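Local coordinates for putative type VI secretion protein (Escherichia coli, PDB 6SKI) that probably hydrolyses phospholipids as a toxic lipase effector that is loaded onto the VgrG spike of the bacterial type VI secretion system, at residues Val210-Ile221 with Tyr230-Val238; Ala276-Ala284 with Cys420-Ala431. All blocks are in the same frame, centred on the assembly; numbering follows the deposited sequence.

Interaction 1 (Val210-Ile221 with Tyr230-Val238)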
loop_
_atom_site.group_PDB
_atom_site.type_symbol
_atom_site.label_atom_id
_atom_site.label_comp_id
_atom_site.label_asym_id
_atom_site.label_seq_id
_atom_site.Cartn_x
_atom_site.Cartn_y
_atom_site.Cartn_z
ATOM N N VAL A 210 -13.002 -2.631 -11.258
ATOM C CA VAL A 210 -13.006 -2.191 -12.646
ATOM C C VAL A 210 -13.387 -3.346 -13.555
ATOM O O VAL A 210 -14.051 -3.158 -14.581
ATOM C CB VAL A 210 -11.641 -1.587 -13.022
ATOM C CG1 VAL A 210 -11.606 -1.231 -14.494
ATOM C CG2 VAL A 210 -11.355 -0.371 -12.174
ATOM N N MET A 211 -12.997 -4.566 -13.186
ATOM C CA MET A 211 -13.348 -5.723 -13.998
ATOM C C MET A 211 -14.833 -6.033 -13.891
ATOM O O MET A 211 -15.473 -6.383 -14.888
ATOM C CB MET A 211 -12.516 -6.929 -13.569
ATOM C CG MET A 211 -12.364 -7.996 -14.625
ATOM S SD MET A 211 -11.787 -9.538 -13.904
ATOM C CE MET A 211 -11.809 -10.606 -15.338
ATOM N N GLU A 212 -15.394 -5.894 -12.693
ATOM C CA GLU A 212 -16.821 -6.062 -12.469
ATOM C C GLU A 212 -17.635 -4.879 -12.965
ATOM O O GLU A 212 -18.866 -4.915 -12.867
ATOM C CB GLU A 212 -17.086 -6.271 -10.981
ATOM C CG GLU A 212 -16.732 -7.653 -10.486
ATOM C CD GLU A 212 -16.406 -7.670 -9.009
ATOM O OE1 GLU A 212 -15.715 -8.610 -8.566
ATOM O OE2 GLU A 212 -16.833 -6.740 -8.293
ATOM N N GLN A 213 -16.980 -3.848 -13.493
ATOM C CA GLN A 213 -17.629 -2.624 -13.948
ATOM C C GLN A 213 -18.530 -2.056 -12.855
ATOM O O GLN A 213 -19.743 -1.914 -13.009
ATOM C CB GLN A 213 -18.393 -2.865 -15.249
ATOM C CG GLN A 213 -17.477 -3.218 -16.401
ATOM C CD GLN A 213 -16.744 -2.009 -16.938
ATOM O OE1 GLN A 213 -15.536 -2.048 -17.163
ATOM N NE2 GLN A 213 -17.473 -0.924 -17.146
ATOM N N ASP A 214 -17.899 -1.748 -11.730
ATOM C CA ASP A 214 -18.611 -1.214 -10.582
ATOM C C ASP A 214 -19.288 0.100 -10.958
ATOM O O ASP A 214 -18.647 0.972 -11.560
ATOM C CB ASP A 214 -17.645 -0.999 -9.421
ATOM C CG ASP A 214 -18.343 -0.951 -8.082
ATOM O OD1 ASP A 214 -18.900 0.108 -7.734
ATOM O OD2 ASP A 214 -18.330 -1.975 -7.370
ATOM N N PRO A 215 -20.573 0.276 -10.643
ATOM C CA PRO A 215 -21.239 1.537 -10.993
ATOM C C PRO A 215 -20.682 2.738 -10.257
ATOM O O PRO A 215 -20.842 3.866 -10.737
ATOM C CB PRO A 215 -22.697 1.258 -10.611
ATOM C CG PRO A 215 -22.809 -0.223 -10.799
ATOM C CD PRO A 215 -21.548 -0.708 -10.152
ATOM N N ALA A 216 -20.041 2.539 -9.104
ATOM C CA ALA A 216 -19.439 3.664 -8.398
ATOM C C ALA A 216 -18.285 4.260 -9.186
ATOM O O ALA A 216 -18.059 5.473 -9.128
ATOM C CB ALA A 216 -18.968 3.230 -7.012
ATOM N N ILE A 217 -17.562 3.436 -9.946
ATOM C CA ILE A 217 -16.480 3.957 -10.773
ATOM C C ILE A 217 -17.037 4.830 -11.885
ATOM O O ILE A 217 -16.517 5.918 -12.156
ATOM C CB ILE A 217 -15.634 2.805 -11.338
ATOM C CG1 ILE A 217 -15.270 1.821 -10.235
ATOM C CG2 ILE A 217 -14.374 3.349 -11.979
ATOM C CD1 ILE A 217 -14.522 0.627 -10.723
ATOM N N ALA A 218 -18.088 4.363 -12.562
ATOM C CA ALA A 218 -18.709 5.170 -13.603
ATOM C C ALA A 218 -19.292 6.449 -13.024
ATOM O O ALA A 218 -19.222 7.513 -13.648
ATOM C CB ALA A 218 -19.787 4.360 -14.320
ATOM N N ARG A 219 -19.868 6.363 -11.824
ATOM C CA ARG A 219 -20.384 7.553 -11.158
ATOM C C ARG A 219 -19.271 8.547 -10.867
ATOM O O ARG A 219 -19.452 9.756 -11.035
ATOM C CB ARG A 219 -21.094 7.160 -9.866
ATOM C CG ARG A 219 -22.579 6.931 -10.014
ATOM C CD ARG A 219 -23.180 6.528 -8.691
ATOM N NE ARG A 219 -23.497 5.106 -8.656
ATOM C CZ ARG A 219 -23.248 4.318 -7.618
ATOM N NH1 ARG A 219 -22.670 4.813 -6.534
ATOM N NH2 ARG A 219 -23.571 3.034 -7.667
ATOM N N ALA A 220 -18.110 8.056 -10.434
ATOM C CA ALA A 220 -16.991 8.948 -10.155
ATOM C C ALA A 220 -16.454 9.578 -11.433
ATOM O O ALA A 220 -16.117 10.768 -11.451
ATOM C CB ALA A 220 -15.885 8.187 -9.426
ATOM N N ILE A 221 -16.372 8.800 -12.512
ATOM C CA ILE A 221 -15.896 9.345 -13.781
ATOM C C ILE A 221 -16.861 10.399 -14.302
ATOM O O ILE A 221 -16.445 11.424 -14.852
ATOM C CB ILE A 221 -15.677 8.221 -14.809
ATOM C CG1 ILE A 221 -14.687 7.192 -14.277
ATOM C CG2 ILE A 221 -15.156 8.791 -16.109
ATOM C CD1 ILE A 221 -14.591 5.954 -15.129
ATOM N N TYR A 230 -17.861 10.243 -22.344
ATOM C CA TYR A 230 -16.625 9.496 -22.520
ATOM C C TYR A 230 -16.964 8.134 -23.097
ATOM O O TYR A 230 -17.900 7.475 -22.635
ATOM C CB TYR A 230 -15.843 9.350 -21.209
ATOM C CG TYR A 230 -16.582 8.691 -20.068
ATOM C CD1 TYR A 230 -17.353 9.436 -19.193
ATOM C CD2 TYR A 230 -16.470 7.328 -19.841
ATOM C CE1 TYR A 230 -18.012 8.841 -18.146
ATOM C CE2 TYR A 230 -17.125 6.727 -18.797
ATOM C CZ TYR A 230 -17.894 7.487 -17.951
ATOM O OH TYR A 230 -18.551 6.886 -16.906
ATOM N N ASP A 231 -16.215 7.723 -24.113
ATOM C CA ASP A 231 -16.455 6.450 -24.766
ATOM C C ASP A 231 -15.796 5.325 -23.971
ATOM O O ASP A 231 -15.146 5.547 -22.947
ATOM C CB ASP A 231 -15.944 6.496 -26.202
ATOM C CG ASP A 231 -16.724 5.592 -27.125
ATOM O OD1 ASP A 231 -17.894 5.295 -26.816
ATOM O OD2 ASP A 231 -16.170 5.182 -28.164
ATOM N N GLY A 232 -15.971 4.097 -24.440
ATOM C CA GLY A 232 -15.386 2.959 -23.768
ATOM C C GLY A 232 -16.272 2.429 -22.665
ATOM O O GLY A 232 -17.413 2.854 -22.465
ATOM N N LYS A 233 -15.727 1.461 -21.936
ATOM C CA LYS A 233 -16.429 0.905 -20.791
ATOM C C LYS A 233 -16.727 2.011 -19.785
ATOM O O LYS A 233 -15.821 2.773 -19.423
ATOM C CB LYS A 233 -15.594 -0.194 -20.140
ATOM C CG LYS A 233 -15.391 -1.411 -21.020
ATOM C CD LYS A 233 -14.280 -2.291 -20.491
ATOM C CE LYS A 233 -13.989 -3.440 -21.437
ATOM N NZ LYS A 233 -13.563 -2.962 -22.780
ATOM N N PRO A 234 -17.970 2.133 -19.313
ATOM C CA PRO A 234 -18.318 3.270 -18.447
ATOM C C PRO A 234 -17.540 3.318 -17.146
ATOM O O PRO A 234 -17.381 4.403 -16.576
ATOM C CB PRO A 234 -19.817 3.058 -18.208
ATOM C CG PRO A 234 -19.983 1.581 -18.346
ATOM C CD PRO A 234 -19.132 1.262 -19.534
ATOM N N SER A 235 -17.050 2.182 -16.657
ATOM C CA SER A 235 -16.238 2.144 -15.452
ATOM C C SER A 235 -14.752 2.062 -15.754
ATOM O O SER A 235 -13.946 2.003 -14.822
ATOM C CB SER A 235 -16.649 0.962 -14.568
ATOM O OG SER A 235 -17.884 1.213 -13.926
ATOM N N GLY A 236 -14.369 2.042 -17.020
ATOM C CA GLY A 236 -12.975 2.086 -17.396
ATOM C C GLY A 236 -12.385 0.713 -17.626
ATOM O O GLY A 236 -13.060 -0.317 -17.601
ATOM N N GLU A 237 -11.076 0.720 -17.861
ATOM C CA GLU A 237 -10.294 -0.489 -18.054
ATOM C C GLU A 237 -8.958 -0.301 -17.352
ATOM O O GLU A 237 -8.482 0.824 -17.201
ATOM C CB GLU A 237 -10.109 -0.780 -19.549
ATOM C CG GLU A 237 -9.186 -1.929 -19.881
ATOM C CD GLU A 237 -9.312 -2.371 -21.321
ATOM O OE1 GLU A 237 -10.135 -1.783 -22.052
ATOM O OE2 GLU A 237 -8.589 -3.305 -21.724
ATOM N N VAL A 238 -8.361 -1.399 -16.903
ATOM C CA VAL A 238 -7.066 -1.360 -16.233
ATOM C C VAL A 238 -5.998 -1.769 -17.235
ATOM O O VAL A 238 -6.077 -2.847 -17.834
ATOM C CB VAL A 238 -7.038 -2.266 -14.994
ATOM C CG1 VAL A 238 -5.663 -2.233 -14.358
ATOM C CG2 VAL A 238 -8.078 -1.824 -13.995
#
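Ser235, in the turn that leads into strand 237-243, meets Asp214 and Ala218 at the start of helix 215-225, within the beta-alpha-beta crossover that joins the parallel neighbours strand 184-195 and strand 237-243. The chain leaves helix 198-211 through a Schellman motif at Gln213 and enters the next helix at Asp214, whose OD1 caps Ala216 N at 3.0 Å. The main-chain carbonyl of Asp214 accepts across the contact: Ser235 OG donates to Asp214 O at a modelled 2.5 Å, a length too short to be taken literally at this resolution. Ser235 OG stands anti to its own carbonyl carbon (chi1 -74°), which brings it to the first turn of the helix. Ser235 is the third residue of a type I turn from Lys233 to Gly236, closed by Gly236 N to Lys233 O at 2.9 Å. Beneath this turn the packing is close and apolar. Val210 CG1 lies 3.6 Å from Val238 CG2, and both valines also touch strand 184-195, through Phe191 and Val193 respectively. Ile217 CG2 lies against Ser235 O, while strand 184-195 and helix 156-178 cover Ile217 and Ile221 from outside the contact. Toward solvent, where Pro234 and Lys233 are exposed, contact is looser: Pro234 CB is 4.1 Å from Ala218 CB, and Lys233 lays its CB beside the Gln213 amide and then turns away, reaching Glu237 in a long salt bridge. At the far end Ile221 CG2 sits over one face of the Tyr230 ring, 3.6 Å from its centroid and 18° off the normal. Tyr230 OH donates to Pro234 O at 2.8 Å, tying the ring to the turn, in the carbonyl plane on a lone pair, with a C=O...donor angle of 133°.

Interaction 2 (Ala276-Ala284 with Cys420-Ala431)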
loop_
_atom_site.group_PDB
_atom_site.type_symbol
_atom_site.label_atom_id
_atom_site.label_comp_id
_atom_site.label_asym_id
_atom_site.label_seq_id
_atom_site.Cartn_x
_atom_site.Cartn_y
_atom_site.Cartn_z
ATOM N N ALA A 276 -6.602 -7.016 -16.115
ATOM C CA ALA A 276 -5.743 -5.960 -16.628
ATOM C C ALA A 276 -5.018 -6.501 -17.846
ATOM O O ALA A 276 -4.982 -7.709 -18.085
ATOM C CB ALA A 276 -4.749 -5.473 -15.572
ATOM N N LYS A 277 -4.439 -5.588 -18.621
ATOM C CA LYS A 277 -3.700 -6.011 -19.803
ATOM C C LYS A 277 -2.326 -6.546 -19.426
ATOM O O LYS A 277 -1.877 -7.560 -19.970
ATOM C CB LYS A 277 -3.599 -4.856 -20.798
ATOM C CG LYS A 277 -4.956 -4.281 -21.166
ATOM C CD LYS A 277 -4.890 -3.371 -22.376
ATOM C CE LYS A 277 -4.795 -1.911 -21.969
ATOM N NZ LYS A 277 -6.120 -1.340 -21.602
ATOM N N LYS A 278 -1.652 -5.886 -18.490
ATOM C CA LYS A 278 -0.389 -6.361 -17.946
ATOM C C LYS A 278 -0.430 -6.244 -16.432
ATOM O O LYS A 278 -0.877 -5.229 -15.893
ATOM C CB LYS A 278 0.796 -5.568 -18.497
ATOM C CG LYS A 278 0.942 -5.620 -20.006
ATOM C CD LYS A 278 1.260 -7.018 -20.485
ATOM C CE LYS A 278 1.977 -6.990 -21.818
ATOM N NZ LYS A 278 2.967 -5.883 -21.877
ATOM N N VAL A 279 0.023 -7.289 -15.748
ATOM C CA VAL A 279 0.115 -7.306 -14.293
ATOM C C VAL A 279 1.524 -7.736 -13.920
ATOM O O VAL A 279 2.061 -8.683 -14.504
ATOM C CB VAL A 279 -0.925 -8.248 -13.657
ATOM C CG1 VAL A 279 -0.783 -8.262 -12.149
ATOM C CG2 VAL A 279 -2.329 -7.840 -14.055
ATOM N N PHE A 280 2.129 -7.033 -12.967
ATOM C CA PHE A 280 3.458 -7.372 -12.480
ATOM C C PHE A 280 3.498 -7.215 -10.971
ATOM O O PHE A 280 3.073 -6.185 -10.443
ATOM C CB PHE A 280 4.527 -6.486 -13.118
ATOM C CG PHE A 280 5.929 -6.876 -12.762
ATOM C CD1 PHE A 280 6.466 -8.064 -13.215
ATOM C CD2 PHE A 280 6.706 -6.060 -11.965
ATOM C CE1 PHE A 280 7.751 -8.421 -12.887
ATOM C CE2 PHE A 280 7.992 -6.414 -11.640
ATOM C CZ PHE A 280 8.513 -7.598 -12.099
ATOM N N GLN A 281 3.997 -8.234 -10.281
ATOM C CA GLN A 281 4.252 -8.151 -8.854
ATOM C C GLN A 281 5.715 -8.433 -8.561
ATOM O O GLN A 281 6.309 -9.349 -9.133
ATOM C CB GLN A 281 3.400 -9.129 -8.052
ATOM C CG GLN A 281 3.378 -8.787 -6.580
ATOM C CD GLN A 281 2.446 -9.653 -5.779
ATOM O OE1 GLN A 281 2.294 -10.838 -6.052
ATOM N NE2 GLN A 281 1.827 -9.069 -4.769
ATOM N N ILE A 282 6.284 -7.639 -7.666
ATOM C CA ILE A 282 7.555 -7.954 -7.035
ATOM C C ILE A 282 7.244 -8.553 -5.673
ATOM O O ILE A 282 6.210 -8.238 -5.076
ATOM C CB ILE A 282 8.458 -6.717 -6.920
ATOM C CG1 ILE A 282 8.444 -5.939 -8.232
ATOM C CG2 ILE A 282 9.878 -7.134 -6.614
ATOM C CD1 ILE A 282 9.263 -4.680 -8.206
ATOM N N THR A 283 8.083 -9.472 -5.220
ATOM C CA THR A 283 7.847 -10.193 -3.979
ATOM C C THR A 283 9.111 -10.152 -3.136
ATOM O O THR A 283 10.220 -10.245 -3.666
ATOM C CB THR A 283 7.419 -11.641 -4.279
ATOM O OG1 THR A 283 6.021 -11.669 -4.585
ATOM C CG2 THR A 283 7.701 -12.566 -3.106
ATOM N N ALA A 284 8.940 -9.994 -1.827
ATOM C CA ALA A 284 10.070 -9.963 -0.910
ATOM C C ALA A 284 10.517 -11.384 -0.600
ATOM O O ALA A 284 9.753 -12.171 -0.033
ATOM C CB ALA A 284 9.688 -9.232 0.372
ATOM N N CYS A 420 14.133 -2.028 -6.690
ATOM C CA CYS A 420 12.777 -2.529 -6.890
ATOM C C CYS A 420 11.913 -1.515 -7.628
ATOM O O CYS A 420 11.075 -1.891 -8.458
ATOM C CB CYS A 420 12.165 -2.887 -5.541
ATOM S SG CYS A 420 13.055 -4.205 -4.704
ATOM N N LEU A 421 12.125 -0.228 -7.351
ATOM C CA LEU A 421 11.468 0.834 -8.099
ATOM C C LEU A 421 11.797 0.748 -9.578
ATOM O O LEU A 421 10.916 0.889 -10.427
ATOM C CB LEU A 421 11.901 2.188 -7.548
ATOM C CG LEU A 421 11.193 3.409 -8.114
ATOM C CD1 LEU A 421 9.709 3.353 -7.834
ATOM C CD2 LEU A 421 11.810 4.652 -7.542
ATOM N N ARG A 422 13.070 0.547 -9.905
ATOM C CA ARG A 422 13.470 0.494 -11.307
ATOM C C ARG A 422 12.898 -0.735 -11.998
ATOM O O ARG A 422 12.544 -0.683 -13.181
ATOM C CB ARG A 422 14.990 0.537 -11.416
ATOM C CG ARG A 422 15.530 1.909 -11.111
ATOM C CD ARG A 422 16.972 1.892 -10.697
ATOM N NE ARG A 422 17.311 3.120 -9.989
ATOM C CZ ARG A 422 17.868 4.178 -10.562
ATOM N NH1 ARG A 422 18.147 4.161 -11.857
ATOM N NH2 ARG A 422 18.141 5.253 -9.845
ATOM N N VAL A 423 12.777 -1.847 -11.274
ATOM C CA VAL A 423 12.146 -3.027 -11.858
ATOM C C VAL A 423 10.673 -2.764 -12.150
ATOM O O VAL A 423 10.166 -3.105 -13.229
ATOM C CB VAL A 423 12.331 -4.247 -10.942
ATOM C CG1 VAL A 423 11.755 -5.479 -11.597
ATOM C CG2 VAL A 423 13.796 -4.460 -10.647
ATOM N N MET A 424 9.961 -2.146 -11.205
ATOM C CA MET A 424 8.559 -1.819 -11.456
ATOM C C MET A 424 8.416 -0.794 -12.575
ATOM O O MET A 424 7.460 -0.851 -13.355
ATOM C CB MET A 424 7.884 -1.323 -10.181
ATOM C CG MET A 424 6.369 -1.229 -10.291
ATOM S SD MET A 424 5.527 -2.782 -10.641
ATOM C CE MET A 424 5.807 -3.681 -9.129
ATOM N N LEU A 425 9.352 0.149 -12.670
ATOM C CA LEU A 425 9.321 1.118 -13.758
ATOM C C LEU A 425 9.502 0.432 -15.100
ATOM O O LEU A 425 8.828 0.775 -16.073
ATOM C CB LEU A 425 10.403 2.177 -13.558
ATOM C CG LEU A 425 10.200 3.243 -12.487
ATOM C CD1 LEU A 425 11.527 3.880 -12.131
ATOM C CD2 LEU A 425 9.230 4.287 -12.966
ATOM N N ASP A 426 10.409 -0.543 -15.168
ATOM C CA ASP A 426 10.605 -1.281 -16.410
ATOM C C ASP A 426 9.350 -2.051 -16.789
ATOM O O ASP A 426 8.937 -2.044 -17.955
ATOM C CB ASP A 426 11.797 -2.224 -16.267
ATOM C CG ASP A 426 12.184 -2.872 -17.576
ATOM O OD1 ASP A 426 12.124 -2.192 -18.619
ATOM O OD2 ASP A 426 12.553 -4.064 -17.562
ATOM N N ALA A 427 8.717 -2.704 -15.813
ATOM C CA ALA A 427 7.495 -3.448 -16.097
ATOM C C ALA A 427 6.391 -2.526 -16.599
ATOM O O ALA A 427 5.725 -2.817 -17.601
ATOM C CB ALA A 427 7.039 -4.196 -14.848
ATOM N N ALA A 428 6.191 -1.398 -15.917
ATOM C CA ALA A 428 5.132 -0.478 -16.308
ATOM C C ALA A 428 5.406 0.132 -17.675
ATOM O O ALA A 428 4.494 0.263 -18.496
ATOM C CB ALA A 428 4.971 0.610 -15.251
ATOM N N GLN A 429 6.658 0.505 -17.943
ATOM C CA GLN A 429 7.005 1.063 -19.242
ATOM C C GLN A 429 6.828 0.042 -20.354
ATOM O O GLN A 429 6.491 0.410 -21.483
ATOM C CB GLN A 429 8.438 1.587 -19.209
ATOM C CG GLN A 429 8.566 2.951 -18.560
ATOM C CD GLN A 429 9.975 3.248 -18.097
ATOM O OE1 GLN A 429 10.900 2.482 -18.358
ATOM N NE2 GLN A 429 10.145 4.363 -17.399
ATOM N N GLU A 430 7.056 -1.241 -20.062
ATOM C CA GLU A 430 6.702 -2.272 -21.030
ATOM C C GLU A 430 5.198 -2.315 -21.252
ATOM O O GLU A 430 4.737 -2.491 -22.385
ATOM C CB GLU A 430 7.204 -3.636 -20.568
ATOM C CG GLU A 430 8.605 -3.976 -21.024
ATOM C CD GLU A 430 9.015 -5.373 -20.615
ATOM O OE1 GLU A 430 10.230 -5.623 -20.483
ATOM O OE2 GLU A 430 8.122 -6.221 -20.420
ATOM N N ALA A 431 4.417 -2.156 -20.183
ATOM C CA ALA A 431 2.966 -2.183 -20.319
ATOM C C ALA A 431 2.413 -0.993 -21.090
ATOM O O ALA A 431 1.233 -1.013 -21.453
ATOM C CB ALA A 431 2.309 -2.237 -18.944
#
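Cys420 opens the contact under Ile282: the carbonyl of Cys420 and its CB both face Ile282 CD1, the carbonyl O at 3.3 Å and the CB at 4.3 Å. From here the helix runs back along strand 278-284, their axes 8.9 Å apart at closest approach and antiparallel at 175°, so successive turns meet Ile282, Phe280 and Lys278 in reverse order. Val423 fits between the first two. Its CB lies by Ile282 CD1, and its CG1 reaches the far end of the Phe280 ring, 3.9 Å from CE2, the two side chains crossing at about a right angle. Met424 starts off to one side but folds back at chi2 and chi3 (61° and 68°), which carries SD and CE to the strand. SD rests at the edge of the Phe280 ring, near its plane and 5.1 Å from the centroid, a Met-aromatic contact; CE goes on to touch Ile282 CG1 at 3.6 Å. One turn later Ala427 CB packs obliquely on the ring, nearest to Phe280 CD2 (3.4 Å). Phe280 also makes a cation-pi contact with Arg466 of helix 452-466, which forms salt bridges with Asp426 and Glu430. Glu430 itself lies at the exposed margin, where Lys278 NZ passes near its backbone carbonyl. Ala431 ends the walk with CB against Lys278 CB at 3.7 Å, the aliphatic part of the lysine closing the apolar strip. No hydrogen bond crosses between helix and strand. Alternate strand residues thus send side chains onto one helix flanking the central sheet, the layered packing of the alpha/beta-hydrolase fold to which this catalytic domain belongs.

Overall arrangement
Interactions 1 and 2 come in series along the chain, their centres 23 Å apart, and meet on one mixed sheet. Interaction 1 closes the crossover leading into strand 237-243; the next strand, 278-284, runs parallel beside it and is covered in interaction 2 by helix 416-431, whose segment 420-431 begins 136 residues after Ala284. They join at the strand starts: Lys277 NZ forms a salt bridge with Glu237 OE2, Val238 packs on Ala276, and Val238 O probably accepts from Lys277 N. Ile282 of interaction 2 approaches, without touching, Ser197, His310 and Asp245, whose geometry is consistent with a hydrolase triad; Asp245 follows strand 237-243. Both contacts clothe the sheet that probably carries the active site.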